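Local structure of Phosphoglucosamine/phosphogalactosamine mutase (Sulfolobus tokodaii, 2F7L) at residues Leu290-Leu295 with Ser400-Thr405; Val302-Val307 with Gly408-Gly413. The protein interconverts the 6-phosphates and 1-phosphates of glucosamine and galactosamine, supplying the synthesis of UDP-N-acetylglucosamine and UDP-N-acetylgalactosamine. One frame throughout, in Å; residues are numbered along the deposited sequence.

Contact 1 of 2, residues Leu290-Leu295 with Ser400-Thr405; sequences LVEEYL and SVKAIT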
ATOM      1  N   LEU A 290      15.212  12.040  -3.597  1.00 41.85           N
ATOM      2  CA  LEU A 290      15.775  12.256  -2.275  1.00 43.94           C
ATOM      3  C   LEU A 290      16.235  10.901  -1.688  1.00 45.10           C
ATOM      4  O   LEU A 290      17.244  10.814  -0.975  1.00 44.78           O
ATOM      5  CB  LEU A 290      14.682  12.900  -1.411  1.00 44.08           C
ATOM      6  CG  LEU A 290      14.394  12.693   0.073  1.00 44.09           C
ATOM      7  CD1 LEU A 290      13.079  13.407   0.320  1.00 44.18           C
ATOM      8  CD2 LEU A 290      14.255  11.227   0.470  1.00 43.77           C
ATOM      9  N   VAL A 291      15.485   9.849  -2.005  1.00 46.23           N
ATOM     10  CA  VAL A 291      15.797   8.511  -1.537  1.00 47.44           C
ATOM     11  C   VAL A 291      17.230   8.116  -1.930  1.00 48.38           C
ATOM     12  O   VAL A 291      17.973   7.556  -1.111  1.00 48.34           O
ATOM     13  CB  VAL A 291      14.779   7.480  -2.103  1.00 47.70           C
ATOM     14  CG1 VAL A 291      14.817   7.487  -3.620  1.00 48.22           C
ATOM     15  CG2 VAL A 291      15.086   6.072  -1.572  1.00 47.98           C
ATOM     16  N   GLU A 292      17.629   8.404  -3.169  1.00 49.29           N
ATOM     17  CA  GLU A 292      18.990   8.069  -3.605  1.00 50.38           C
ATOM     18  C   GLU A 292      20.016   8.862  -2.827  1.00 50.46           C
ATOM     19  O   GLU A 292      21.022   8.326  -2.366  1.00 49.89           O
ATOM     20  CB  GLU A 292      19.201   8.374  -5.081  1.00 50.45           C
ATOM     21  CG  GLU A 292      18.556   7.414  -6.026  1.00 51.65           C
ATOM     22  CD  GLU A 292      19.008   7.651  -7.451  1.00 52.68           C
ATOM     23  OE1 GLU A 292      19.068   8.832  -7.871  1.00 52.62           O
ATOM     24  OE2 GLU A 292      19.300   6.655  -8.151  1.00 53.87           O
ATOM     25  N   GLU A 293      19.752  10.151  -2.693  1.00 50.87           N
ATOM     26  CA  GLU A 293      20.653  11.028  -1.989  1.00 52.31           C
ATOM     27  C   GLU A 293      20.985  10.499  -0.608  1.00 52.77           C
ATOM     28  O   GLU A 293      22.151  10.353  -0.251  1.00 53.21           O
ATOM     29  CB  GLU A 293      20.020  12.405  -1.875  1.00 53.90           C
ATOM     30  CG  GLU A 293      20.992  13.528  -1.554  1.00 55.04           C
ATOM     31  CD  GLU A 293      20.358  14.881  -1.801  1.00 55.83           C
ATOM     32  OE1 GLU A 293      19.533  14.985  -2.741  1.00 55.45           O
ATOM     33  OE2 GLU A 293      20.690  15.835  -1.066  1.00 56.98           O
ATOM     34  N   TYR A 294      19.950  10.200   0.165  1.00 52.97           N
ATOM     35  CA  TYR A 294      20.135   9.714   1.521  1.00 52.50           C
ATOM     36  C   TYR A 294      20.648   8.286   1.614  1.00 52.04           C
ATOM     37  O   TYR A 294      21.554   8.010   2.376  1.00 51.62           O
ATOM     38  CB  TYR A 294      18.821   9.821   2.291  1.00 52.70           C
ATOM     39  CG  TYR A 294      18.994   9.888   3.788  1.00 52.80           C
ATOM     40  CD1 TYR A 294      19.135  11.110   4.437  1.00 52.95           C
ATOM     41  CD2 TYR A 294      19.016   8.731   4.557  1.00 53.14           C
ATOM     42  CE1 TYR A 294      19.286  11.177   5.813  1.00 53.17           C
ATOM     43  CE2 TYR A 294      19.173   8.789   5.938  1.00 53.50           C
ATOM     44  CZ  TYR A 294      19.304  10.013   6.556  1.00 53.46           C
ATOM     45  OH  TYR A 294      19.427  10.073   7.921  1.00 54.66           O
ATOM     46  N   LEU A 295      20.079   7.366   0.852  1.00 52.49           N
ATOM     47  CA  LEU A 295      20.545   5.991   0.952  1.00 53.50           C
ATOM     48  C   LEU A 295      21.912   5.802   0.343  1.00 54.09           C
ATOM     49  O   LEU A 295      22.572   4.799   0.610  1.00 53.47           O
ATOM     50  CB  LEU A 295      19.547   5.025   0.307  1.00 53.17           C
ATOM     51  CG  LEU A 295      18.184   4.946   1.009  1.00 53.53           C
ATOM     52  CD1 LEU A 295      17.330   3.883   0.335  1.00 53.50           C
ATOM     53  CD2 LEU A 295      18.363   4.627   2.502  1.00 53.24           C
ATOM     54  N   SER A 400      24.230  14.829 -18.180  1.00 62.38           N
ATOM     55  CA  SER A 400      24.219  15.498 -16.877  1.00 61.25           C
ATOM     56  C   SER A 400      23.301  14.693 -15.942  1.00 60.14           C
ATOM     57  O   SER A 400      23.716  14.225 -14.870  1.00 60.31           O
ATOM     58  CB  SER A 400      23.653  16.916 -17.009  1.00 61.26           C
ATOM     59  OG  SER A 400      24.324  17.642 -18.019  1.00 61.99           O
ATOM     60  N   VAL A 401      22.050  14.536 -16.376  1.00 57.73           N
ATOM     61  CA  VAL A 401      21.034  13.815 -15.623  1.00 55.04           C
ATOM     62  C   VAL A 401      20.943  12.340 -16.052  1.00 53.54           C
ATOM     63  O   VAL A 401      21.809  11.836 -16.775  1.00 52.63           O
ATOM     64  CB  VAL A 401      19.656  14.489 -15.820  1.00 54.71           C
ATOM     65  CG1 VAL A 401      19.796  15.984 -15.646  1.00 54.53           C
ATOM     66  CG2 VAL A 401      19.092  14.167 -17.202  1.00 54.18           C
ATOM     67  N   LYS A 402      19.900  11.654 -15.580  1.00 51.38           N
ATOM     68  CA  LYS A 402      19.667  10.257 -15.934  1.00 49.08           C
ATOM     69  C   LYS A 402      18.173   9.984 -16.117  1.00 47.25           C
ATOM     70  O   LYS A 402      17.331  10.481 -15.370  1.00 46.88           O
ATOM     71  CB  LYS A 402      20.267   9.323 -14.887  1.00 48.88           C
ATOM     72  CG  LYS A 402      19.469   9.090 -13.645  1.00 48.59           C
ATOM     73  CD  LYS A 402      20.282   8.153 -12.782  1.00 49.85           C
ATOM     74  CE  LYS A 402      19.489   7.538 -11.653  1.00 50.48           C
ATOM     75  NZ  LYS A 402      20.380   6.613 -10.897  1.00 51.02           N
ATOM     76  N   ALA A 403      17.849   9.197 -17.127  1.00 44.79           N
ATOM     77  CA  ALA A 403      16.462   8.918 -17.409  1.00 43.43           C
ATOM     78  C   ALA A 403      16.003   7.500 -17.100  1.00 42.44           C
ATOM     79  O   ALA A 403      16.756   6.527 -17.262  1.00 41.48           O
ATOM     80  CB  ALA A 403      16.168   9.249 -18.857  1.00 43.70           C
ATOM     81  N   ILE A 404      14.746   7.403 -16.664  1.00 40.41           N
ATOM     82  CA  ILE A 404      14.132   6.129 -16.339  1.00 38.84           C
ATOM     83  C   ILE A 404      12.784   6.057 -17.017  1.00 38.08           C
ATOM     84  O   ILE A 404      11.858   6.775 -16.659  1.00 38.79           O
ATOM     85  CB  ILE A 404      13.973   5.972 -14.824  1.00 37.33           C
ATOM     86  CG1 ILE A 404      15.337   6.191 -14.169  1.00 37.13           C
ATOM     87  CG2 ILE A 404      13.436   4.592 -14.499  1.00 35.22           C
ATOM     88  CD1 ILE A 404      15.334   6.156 -12.670  1.00 38.92           C
ATOM     89  N   THR A 405      12.675   5.193 -18.011  1.00 37.00           N
ATOM     90  CA  THR A 405      11.422   5.077 -18.731  1.00 36.08           C
ATOM     91  C   THR A 405      10.701   3.759 -18.494  1.00 36.92           C
ATOM     92  O   THR A 405       9.922   3.312 -19.345  1.00 37.40           O
ATOM     93  CB  THR A 405      11.630   5.261 -20.243  1.00 34.31           C
ATOM     94  OG1 THR A 405      12.458   4.212 -20.733  1.00 33.35           O
ATOM     95  CG2 THR A 405      12.282   6.590 -20.533  1.00 31.87           C
TER

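Contact 2 of 2, residues Val302-Val307 with Gly408-Gly413; sequences VDWTKV and GVKIIG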
ATOM      1  N   VAL A 302      19.054   2.065  -4.839  1.00 52.15           N
ATOM      2  CA  VAL A 302      17.609   2.092  -4.892  1.00 49.77           C
ATOM      3  C   VAL A 302      17.278   1.583  -6.291  1.00 48.64           C
ATOM      4  O   VAL A 302      17.778   2.104  -7.282  1.00 48.35           O
ATOM      5  CB  VAL A 302      17.025   3.524  -4.630  1.00 49.04           C
ATOM      6  CG1 VAL A 302      17.982   4.327  -3.770  1.00 48.15           C
ATOM      7  CG2 VAL A 302      16.709   4.229  -5.914  1.00 48.61           C
ATOM      8  N   ASP A 303      16.495   0.512  -6.360  1.00 46.99           N
ATOM      9  CA  ASP A 303      16.096  -0.036  -7.643  1.00 46.08           C
ATOM     10  C   ASP A 303      14.759   0.559  -8.037  1.00 44.09           C
ATOM     11  O   ASP A 303      13.737   0.219  -7.461  1.00 44.90           O
ATOM     12  CB  ASP A 303      15.979  -1.552  -7.554  1.00 48.03           C
ATOM     13  CG  ASP A 303      17.321  -2.240  -7.649  1.00 50.15           C
ATOM     14  OD1 ASP A 303      18.025  -2.029  -8.667  1.00 50.61           O
ATOM     15  OD2 ASP A 303      17.670  -2.992  -6.712  1.00 52.17           O
ATOM     16  N   TRP A 304      14.759   1.451  -9.011  1.00 41.64           N
ATOM     17  CA  TRP A 304      13.518   2.085  -9.436  1.00 40.42           C
ATOM     18  C   TRP A 304      12.635   1.108 -10.185  1.00 39.68           C
ATOM     19  O   TRP A 304      13.139   0.207 -10.834  1.00 39.82           O
ATOM     20  CB  TRP A 304      13.820   3.301 -10.313  1.00 39.73           C
ATOM     21  CG  TRP A 304      14.525   4.376  -9.562  1.00 39.69           C
ATOM     22  CD1 TRP A 304      15.865   4.644  -9.574  1.00 39.70           C
ATOM     23  CD2 TRP A 304      13.936   5.312  -8.649  1.00 39.45           C
ATOM     24  NE1 TRP A 304      16.147   5.689  -8.724  1.00 40.00           N
ATOM     25  CE2 TRP A 304      14.983   6.117  -8.143  1.00 39.77           C
ATOM     26  CE3 TRP A 304      12.628   5.550  -8.210  1.00 39.01           C
ATOM     27  CZ2 TRP A 304      14.759   7.149  -7.216  1.00 40.07           C
ATOM     28  CZ3 TRP A 304      12.403   6.578  -7.288  1.00 39.64           C
ATOM     29  CH2 TRP A 304      13.464   7.365  -6.804  1.00 39.72           C
ATOM     30  N   THR A 305      11.319   1.288 -10.101  1.00 38.80           N
ATOM     31  CA  THR A 305      10.408   0.379 -10.781  1.00 38.33           C
ATOM     32  C   THR A 305       9.057   1.014 -11.120  1.00 37.87           C
ATOM     33  O   THR A 305       8.825   2.176 -10.821  1.00 38.11           O
ATOM     34  CB  THR A 305      10.209  -0.914  -9.923  1.00 38.41           C
ATOM     35  OG1 THR A 305       9.424  -1.861 -10.648  1.00 39.01           O
ATOM     36  CG2 THR A 305       9.537  -0.601  -8.602  1.00 37.90           C
ATOM     37  N   LYS A 306       8.182   0.251 -11.764  1.00 37.58           N
ATOM     38  CA  LYS A 306       6.856   0.726 -12.138  1.00 37.94           C
ATOM     39  C   LYS A 306       6.075   1.093 -10.889  1.00 38.06           C
ATOM     40  O   LYS A 306       6.455   0.745  -9.766  1.00 37.38           O
ATOM     41  CB  LYS A 306       6.072  -0.364 -12.892  1.00 38.07           C
ATOM     42  CG  LYS A 306       6.758  -0.870 -14.135  1.00 41.58           C
ATOM     43  CD  LYS A 306       6.080  -2.105 -14.781  1.00 43.90           C
ATOM     44  CE  LYS A 306       6.989  -2.777 -15.911  1.00 45.27           C
ATOM     45  NZ  LYS A 306       8.163  -3.639 -15.422  1.00 43.54           N
ATOM     46  N   VAL A 307       4.980   1.808 -11.107  1.00 38.27           N
ATOM     47  CA  VAL A 307       4.075   2.199 -10.041  1.00 39.15           C
ATOM     48  C   VAL A 307       3.192   0.980  -9.774  1.00 40.79           C
ATOM     49  O   VAL A 307       2.664   0.372 -10.715  1.00 40.77           O
ATOM     50  CB  VAL A 307       3.174   3.374 -10.487  1.00 38.80           C
ATOM     51  CG1 VAL A 307       2.027   3.569  -9.505  1.00 36.01           C
ATOM     52  CG2 VAL A 307       4.013   4.642 -10.623  1.00 37.48           C
ATOM     53  N   GLY A 408       6.403   5.606 -17.871  1.00 37.13           N
ATOM     54  CA  GLY A 408       6.281   7.025 -18.113  1.00 37.02           C
ATOM     55  C   GLY A 408       7.707   7.498 -18.352  1.00 36.97           C
ATOM     56  O   GLY A 408       8.492   6.808 -19.008  1.00 36.33           O
ATOM     57  N   VAL A 409       8.052   8.666 -17.818  1.00 36.68           N
ATOM     58  CA  VAL A 409       9.398   9.185 -17.969  1.00 36.01           C
ATOM     59  C   VAL A 409       9.814   9.952 -16.745  1.00 35.55           C
ATOM     60  O   VAL A 409       9.250  10.980 -16.416  1.00 35.23           O
ATOM     61  CB  VAL A 409       9.526  10.099 -19.196  1.00 37.04           C
ATOM     62  CG1 VAL A 409      10.812  10.936 -19.103  1.00 36.41           C
ATOM     63  CG2 VAL A 409       9.539   9.246 -20.471  1.00 36.53           C
ATOM     64  N   LYS A 410      10.812   9.422 -16.060  1.00 36.23           N
ATOM     65  CA  LYS A 410      11.327  10.060 -14.863  1.00 36.70           C
ATOM     66  C   LYS A 410      12.706  10.574 -15.175  1.00 37.33           C
ATOM     67  O   LYS A 410      13.535   9.855 -15.741  1.00 37.83           O
ATOM     68  CB  LYS A 410      11.446   9.077 -13.698  1.00 35.93           C
ATOM     69  CG  LYS A 410      11.847   9.758 -12.403  1.00 35.53           C
ATOM     70  CD  LYS A 410      12.453   8.782 -11.429  1.00 36.12           C
ATOM     71  CE  LYS A 410      12.765   9.446 -10.095  1.00 36.04           C
ATOM     72  NZ  LYS A 410      11.532   9.830  -9.344  1.00 36.87           N
ATOM     73  N   ILE A 411      12.947  11.825 -14.818  1.00 37.45           N
ATOM     74  CA  ILE A 411      14.249  12.389 -15.038  1.00 37.57           C
ATOM     75  C   ILE A 411      14.825  12.864 -13.736  1.00 38.18           C
ATOM     76  O   ILE A 411      14.175  13.561 -12.970  1.00 38.33           O
ATOM     77  CB  ILE A 411      14.197  13.515 -16.047  1.00 36.98           C
ATOM     78  CG1 ILE A 411      14.017  12.890 -17.426  1.00 35.87           C
ATOM     79  CG2 ILE A 411      15.461  14.370 -15.962  1.00 36.67           C
ATOM     80  CD1 ILE A 411      14.615  13.667 -18.508  1.00 36.48           C
ATOM     81  N   ILE A 412      16.055  12.456 -13.482  1.00 39.13           N
ATOM     82  CA  ILE A 412      16.719  12.846 -12.258  1.00 40.83           C
ATOM     83  C   ILE A 412      17.972  13.658 -12.526  1.00 42.02           C
ATOM     84  O   ILE A 412      18.868  13.225 -13.261  1.00 42.22           O
ATOM     85  CB  ILE A 412      17.103  11.632 -11.430  1.00 40.32           C
ATOM     86  CG1 ILE A 412      15.865  10.757 -11.214  1.00 40.05           C
ATOM     87  CG2 ILE A 412      17.708  12.092 -10.121  1.00 39.34           C
ATOM     88  CD1 ILE A 412      16.191   9.374 -10.724  1.00 40.62           C
ATOM     89  N   GLY A 413      18.007  14.840 -11.920  1.00 42.85           N
ATOM     90  CA  GLY A 413      19.131  15.745 -12.052  1.00 43.70           C
ATOM     91  C   GLY A 413      19.553  16.229 -10.675  1.00 44.34           C
ATOM     92  O   GLY A 413      18.905  15.921  -9.676  1.00 44.90           O
TER

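Contact 1 of 2, residues Leu290-Leu295 with Ser400-Thr405
Glu-292 and Lys-402 reach for each other from opposite directions, and their charged ends supply the whole of this contact. The electrostatic part is a single salt bridge, with NZ of Lys-402 donating a hydrogen bond to OE2 of Glu-292 at 3.0 Å. The carboxylate accepts through the syn lone pair of OE2, the one on the side of its other oxygen. OE1 nevertheless remains 4.0 Å from NZ of Lys-402, so the grip is one-sided rather than bidentate.

The span is bridged by side chains. The CA atoms of Glu-292 and Lys-402 are 12.5 Å apart, and both chains run extended beyond CG. On the helix, CG of Glu-292 is anti to the carbonyl carbon (chi1 -75°), and from there the chain heads for the strand. CG of Lys-402 instead lies between the backbone N and the carbonyl carbon (chi1 81°), and the straight chain beyond it carries the ammonium across to the helix.

Little surface is buried, 68 Å² in all; CE of Lys-402 follows its ammonium to 3.6 Å from OE2 of Glu-292. OE2 also takes a weak hydrogen bond from NE1 of Trp-304, roughly at right angles to the ammonium, so one carboxylate oxygen has two donors. At the strand, Lys-402 rests against Ile-412 of the adjoining strand 409-413.

Seen in the fold, this is a surface salt bridge between two domains. Helix 290-296 belongs to the third alpha/beta/alpha domain, whereas strand 402-404 is an outermost strand of the antiparallel sheet in the C-terminal domain; the pair ties a helix of one to a sheet edge of the other, in the four-domain architecture of the phosphohexose mutases.

Contact 2 of 2, residues Val302-Val307 with Gly408-Gly413
An aromatic side chain on the edge strand of one domain, laid against the sheet of the next, makes this interdomain contact: Trp-304 of the third alpha/beta/alpha domain meets Lys-410 and Ile-412 of the C-terminal antiparallel sheet. The strands themselves stand well apart, with the CA atoms of Trp-304 and Lys-410 separated by 9.9 Å, and no hydrogen bond joins the two segments.

Lys-410 crosses the indole at about a right angle. Its CE forms a CH-pi contact over one face, 4.0 Å from the centroid of the six-membered ring of Trp-304 and 13° off the ring normal. The ammonium lies less centrally: NZ of Lys-410 is 4.4 Å from that same centroid of Trp-304, 32° off the normal, an off-centre cation-pi interaction. The bend at the last torsion of the lysine (chi4 69°) turns NZ aside from the extended part of the chain. Its main polar partners are the carbonyl oxygens of Ser-287 and Val-285, which probably fix the position of this buried charge.

Ile-412 adds the apolar share, its CD1 coming obliquely to 4.3 Å from CE2 of Trp-304. CG2 of Val-302, from the same strand as the indole, lies over the rim of the face opposite Lys-410. Replacing the tryptophan by an alanine would probably leave a gap between Lys-410, Ile-412 and Val-302, and would deprive the lysine of its pi partner.

Around the contact, Trp-304 also touches Thr-283 on strand 280-284, Val-291 on helix 290-296 and Ile-404 on strand 402-404. In the C-terminal sheet, Lys-410 also touches Trp-417 and Leu-419 of strand 416-422, the neighbour of strand 409-413.

How the contacts relate
Contacts 1 and 2 illustrate how one domain interface can be built from adjoining patches, their centres being about 8 Å apart. Their segments alternate along the chain: helix 290-296 and strand 301-305 follow each other in the third domain, and strands 402-404 and 409-413 do so in the C-terminal domain. These last two are antiparallel neighbours in one sheet, joined by backbone hydrogen bonds of Lys-402 with Ile-412 and Ile-404 with Lys-410. The pair thus joins two consecutive domains through a surface salt bridge and a more buried tryptophan-lysine contact. Both lie at the junction of these domains, away from the probable active-site serine and magnesium-binding aspartates.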